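Local coordinates for FAD-binding PCMH-type domain-containing protein (Gibberella zeae, PDB 6YJO) that is probably an FAD-dependent oxidoreductase, carrying a covalently linked flavin in a PCMH-type FAD-binding fold, at residues M132-A138 / A228-T234. Residue numbers count along the deposited sequence, not the author numbering.
Sequences MSCTVQA and AELGFQT
Two neighbouring strands of an antiparallel sheet often have one buried face and one wetter one, as do strands 133-137 and 228-233, 151° between directions, axes 4.5 Å apart at closest approach. All paired residues are extended; Met132, just before, has positive phi (82°, psi 2°). Ser133 with Gln233, Thr135 with Gly231 and Gln137 with Glu229 are non-hydrogen-bonded pairs. The hydrogen-bonded ones are Cys134 with Phe232 (Cys134 N to Phe232 O 2.8 Å, Phe232 N to Cys134 O 3.1 Å) and Val136 with Leu230 (Val136 N to Leu230 O and Leu230 N to Val136 O, both 2.8 Å). Beyond them, Ala138 N reaches Ala228 O (2.8 Å), and Met132 O accepts from Thr234 N (3.0 Å) and, through a p rotamer, Thr234 OG1 (2.8 Å).

On the buried face, Phe232 (chi1 m) supplies the main bump, its ring edge set against Cys134 and Val136: a sulfur-aromatic contact puts Cys134 SG 5.3 Å from the Phe232 centroid, 81° off the ring normal, and Val136 CB is 4.2 Å from Phe232 CE2. Cys134 SG meets Thr234 CG2 (3.6 Å). Leu230 (m, p) fills the space by Ala138, CD1 3.7 Å from Ala138 CA.

Opposite, Gly231 offers no bump beside Thr135, and extended Glu229 (t, t) brings OE2 to 3.3 Å from Thr135 CB. A water joins Glu229 OE1 (2.6 Å) to Gln137 NE2 (3.0 Å); Gln137 OE1 bonds Thr125 N. Gln233 (t, p) turns NE2 to 3.4 Å from Met132 C, bonding Asp131 O.

In this PCMH-type FAD-binding domain sheet, helix 167-171 covers the apolar face through Ile167 and Ala171, Ala138 touches FAD, and strands 126-128 and 190-196 continue beyond 133-137 and 228-233 respectively.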
ATOM      1  N   MET A 132      20.159  14.797   2.579  1.00 55.10           N
ATOM      2  CA  MET A 132      19.161  14.190   1.700  1.00 54.17           C
ATOM      3  C   MET A 132      18.242  13.219   2.436  1.00 51.27           C
ATOM      4  O   MET A 132      17.388  12.600   1.792  1.00 49.97           O
ATOM      5  CB  MET A 132      19.804  13.480   0.499  1.00 55.45           C
ATOM      6  CG  MET A 132      20.674  14.402  -0.354  1.00 58.43           C
ATOM      7  SD  MET A 132      19.771  15.763  -1.144  1.00 61.00           S
ATOM      8  CE  MET A 132      19.799  17.061   0.101  1.00 59.98           C
ATOM      9  N   SER A 133      18.384  13.056   3.747  1.00 50.46           N
ATOM     10  CA  SER A 133      17.308  12.460   4.523  1.00 47.93           C
ATOM     11  C   SER A 133      16.151  13.452   4.619  1.00 46.77           C
ATOM     12  O   SER A 133      16.310  14.654   4.377  1.00 45.85           O
ATOM     13  CB  SER A 133      17.793  12.073   5.922  1.00 44.39           C
ATOM     14  OG  SER A 133      18.053  13.224   6.708  1.00 44.13           O
ATOM     15  N   CYS A 134      14.973  12.942   4.973  1.00 45.03           N
ATOM     16  CA  CYS A 134      13.811  13.797   5.175  1.00 45.50           C
ATOM     17  C   CYS A 134      13.011  13.305   6.370  1.00 45.54           C
ATOM     18  O   CYS A 134      13.063  12.131   6.740  1.00 44.99           O
ATOM     19  CB  CYS A 134      12.906  13.857   3.933  1.00 45.95           C
ATOM     20  SG  CYS A 134      12.175  12.276   3.435  1.00 46.83           S
ATOM     21  N   THR A 135      12.286  14.239   6.982  1.00 47.12           N
ATOM     22  CA  THR A 135      11.311  13.955   8.026  1.00 47.29           C
ATOM     23  C   THR A 135       9.930  14.274   7.472  1.00 47.16           C
ATOM     24  O   THR A 135       9.670  15.408   7.060  1.00 47.53           O
ATOM     25  CB  THR A 135      11.577  14.777   9.291  1.00 50.89           C
ATOM     26  OG1 THR A 135      10.727  15.930   9.299  1.00 54.71           O
ATOM     27  CG2 THR A 135      13.027  15.233   9.368  1.00 54.12           C
ATOM     28  N   VAL A 136       9.052  13.278   7.460  1.00 46.84           N
ATOM     29  CA  VAL A 136       7.692  13.419   6.951  1.00 47.40           C
ATOM     30  C   VAL A 136       6.727  13.053   8.070  1.00 45.46           C
ATOM     31  O   VAL A 136       6.710  11.906   8.533  1.00 42.97           O
ATOM     32  CB  VAL A 136       7.456  12.544   5.708  1.00 46.91           C
ATOM     33  CG1 VAL A 136       5.999  12.599   5.294  1.00 47.08           C
ATOM     34  CG2 VAL A 136       8.365  12.987   4.561  1.00 49.09           C
ATOM     35  N   GLN A 137       5.919  14.022   8.495  1.00 47.07           N
ATOM     36  CA  GLN A 137       4.949  13.770   9.551  1.00 46.48           C
ATOM     37  C   GLN A 137       3.929  12.739   9.081  1.00 46.66           C
ATOM     38  O   GLN A 137       3.633  12.623   7.889  1.00 47.81           O
ATOM     39  CB  GLN A 137       4.265  15.073   9.969  1.00 47.69           C
ATOM     40  CG  GLN A 137       5.114  15.910  10.914  1.00 49.65           C
ATOM     41  CD  GLN A 137       4.375  17.114  11.465  1.00 52.01           C
ATOM     42  OE1 GLN A 137       3.752  17.873  10.725  1.00 50.12           O
ATOM     43  NE2 GLN A 137       4.440  17.290  12.779  1.00 53.83           N
ATOM     44  N   ALA A 138       3.408  11.971  10.038  1.00 44.54           N
ATOM     45  CA  ALA A 138       2.667  10.756   9.725  1.00 42.03           C
ATOM     46  C   ALA A 138       1.383  11.004   8.940  1.00 42.83           C
ATOM     47  O   ALA A 138       0.825  10.049   8.389  1.00 41.65           O
ATOM     48  CB  ALA A 138       2.353  10.018  11.024  1.00 40.09           C
ATOM     49  N   ALA A 228       4.185   9.081  14.435  1.00 48.71           N
ATOM     50  CA  ALA A 228       3.928  10.504  14.275  1.00 51.43           C
ATOM     51  C   ALA A 228       4.812  11.168  13.229  1.00 53.24           C
ATOM     52  O   ALA A 228       4.400  12.171  12.640  1.00 55.16           O
ATOM     53  CB  ALA A 228       4.123  11.235  15.612  1.00 52.71           C
ATOM     54  N   GLU A 229       6.010  10.641  12.988  1.00 52.79           N
ATOM     55  CA  GLU A 229       6.929  11.198  12.005  1.00 53.62           C
ATOM     56  C   GLU A 229       7.773  10.061  11.449  1.00 50.96           C
ATOM     57  O   GLU A 229       8.339   9.285  12.222  1.00 50.57           O
ATOM     58  CB  GLU A 229       7.815  12.272  12.645  1.00 56.05           C
ATOM     59  CG  GLU A 229       8.600  13.121  11.664  1.00 59.13           C
ATOM     60  CD  GLU A 229       9.301  14.296  12.331  1.00 63.33           C
ATOM     61  OE1 GLU A 229       8.608  15.232  12.786  1.00 65.44           O
ATOM     62  OE2 GLU A 229      10.548  14.281  12.405  1.00 64.71           O
ATOM     63  N   LEU A 230       7.838   9.949  10.124  1.00 48.11           N
ATOM     64  CA  LEU A 230       8.652   8.942   9.454  1.00 45.85           C
ATOM     65  C   LEU A 230       9.861   9.607   8.809  1.00 43.84           C
ATOM     66  O   LEU A 230       9.779  10.750   8.346  1.00 45.88           O
ATOM     67  CB  LEU A 230       7.847   8.186   8.386  1.00 44.67           C
ATOM     68  CG  LEU A 230       6.594   7.428   8.848  1.00 43.26           C
ATOM     69  CD1 LEU A 230       5.355   8.326   8.815  1.00 43.82           C
ATOM     70  CD2 LEU A 230       6.361   6.177   8.003  1.00 41.88           C
ATOM     71  N   GLY A 231      10.979   8.892   8.789  1.00 40.76           N
ATOM     72  CA  GLY A 231      12.204   9.359   8.158  1.00 39.99           C
ATOM     73  C   GLY A 231      12.523   8.478   6.961  1.00 40.31           C
ATOM     74  O   GLY A 231      12.325   7.261   7.010  1.00 39.36           O
ATOM     75  N   PHE A 232      12.981   9.109   5.879  1.00 40.16           N
ATOM     76  CA  PHE A 232      13.381   8.409   4.667  1.00 40.78           C
ATOM     77  C   PHE A 232      14.622   9.059   4.067  1.00 44.13           C
ATOM     78  O   PHE A 232      14.873  10.252   4.258  1.00 44.73           O
ATOM     79  CB  PHE A 232      12.278   8.420   3.594  1.00 39.58           C
ATOM     80  CG  PHE A 232      10.915   8.039   4.099  1.00 38.14           C
ATOM     81  CD1 PHE A 232      10.471   6.731   4.021  1.00 36.43           C
ATOM     82  CD2 PHE A 232      10.063   8.999   4.621  1.00 38.78           C
ATOM     83  CE1 PHE A 232       9.210   6.386   4.468  1.00 35.28           C
ATOM     84  CE2 PHE A 232       8.803   8.658   5.071  1.00 37.28           C
ATOM     85  CZ  PHE A 232       8.378   7.351   4.994  1.00 35.35           C
ATOM     86  N   GLN A 233      15.381   8.261   3.312  1.00 44.56           N
ATOM     87  CA  GLN A 233      16.515   8.740   2.529  1.00 46.25           C
ATOM     88  C   GLN A 233      16.031   8.941   1.096  1.00 44.97           C
ATOM     89  O   GLN A 233      15.706   7.973   0.401  1.00 43.38           O
ATOM     90  CB  GLN A 233      17.675   7.749   2.591  1.00 46.32           C
ATOM     91  CG  GLN A 233      18.998   8.289   2.054  1.00 48.00           C
ATOM     92  CD  GLN A 233      19.553   9.422   2.903  1.00 49.03           C
ATOM     93  OE1 GLN A 233      19.452   9.398   4.133  1.00 47.90           O
ATOM     94  NE2 GLN A 233      20.134  10.425   2.251  1.00 51.73           N
ATOM     95  N   THR A 234      15.977  10.197   0.661  1.00 45.45           N
ATOM     96  CA  THR A 234      15.452  10.522  -0.656  1.00 45.08           C
ATOM     97  C   THR A 234      16.469  10.198  -1.748  1.00 47.17           C
ATOM     98  O   THR A 234      17.677  10.087  -1.506  1.00 48.43           O
ATOM     99  CB  THR A 234      15.087  12.005  -0.751  1.00 43.61           C
ATOM    100  OG1 THR A 234      16.287  12.786  -0.806  1.00 44.58           O
ATOM    101  CG2 THR A 234      14.260  12.442   0.451  1.00 43.46           C
TER
HETATM  102  O   HOH W   1       6.400  15.508  14.209  1.00 60.19           O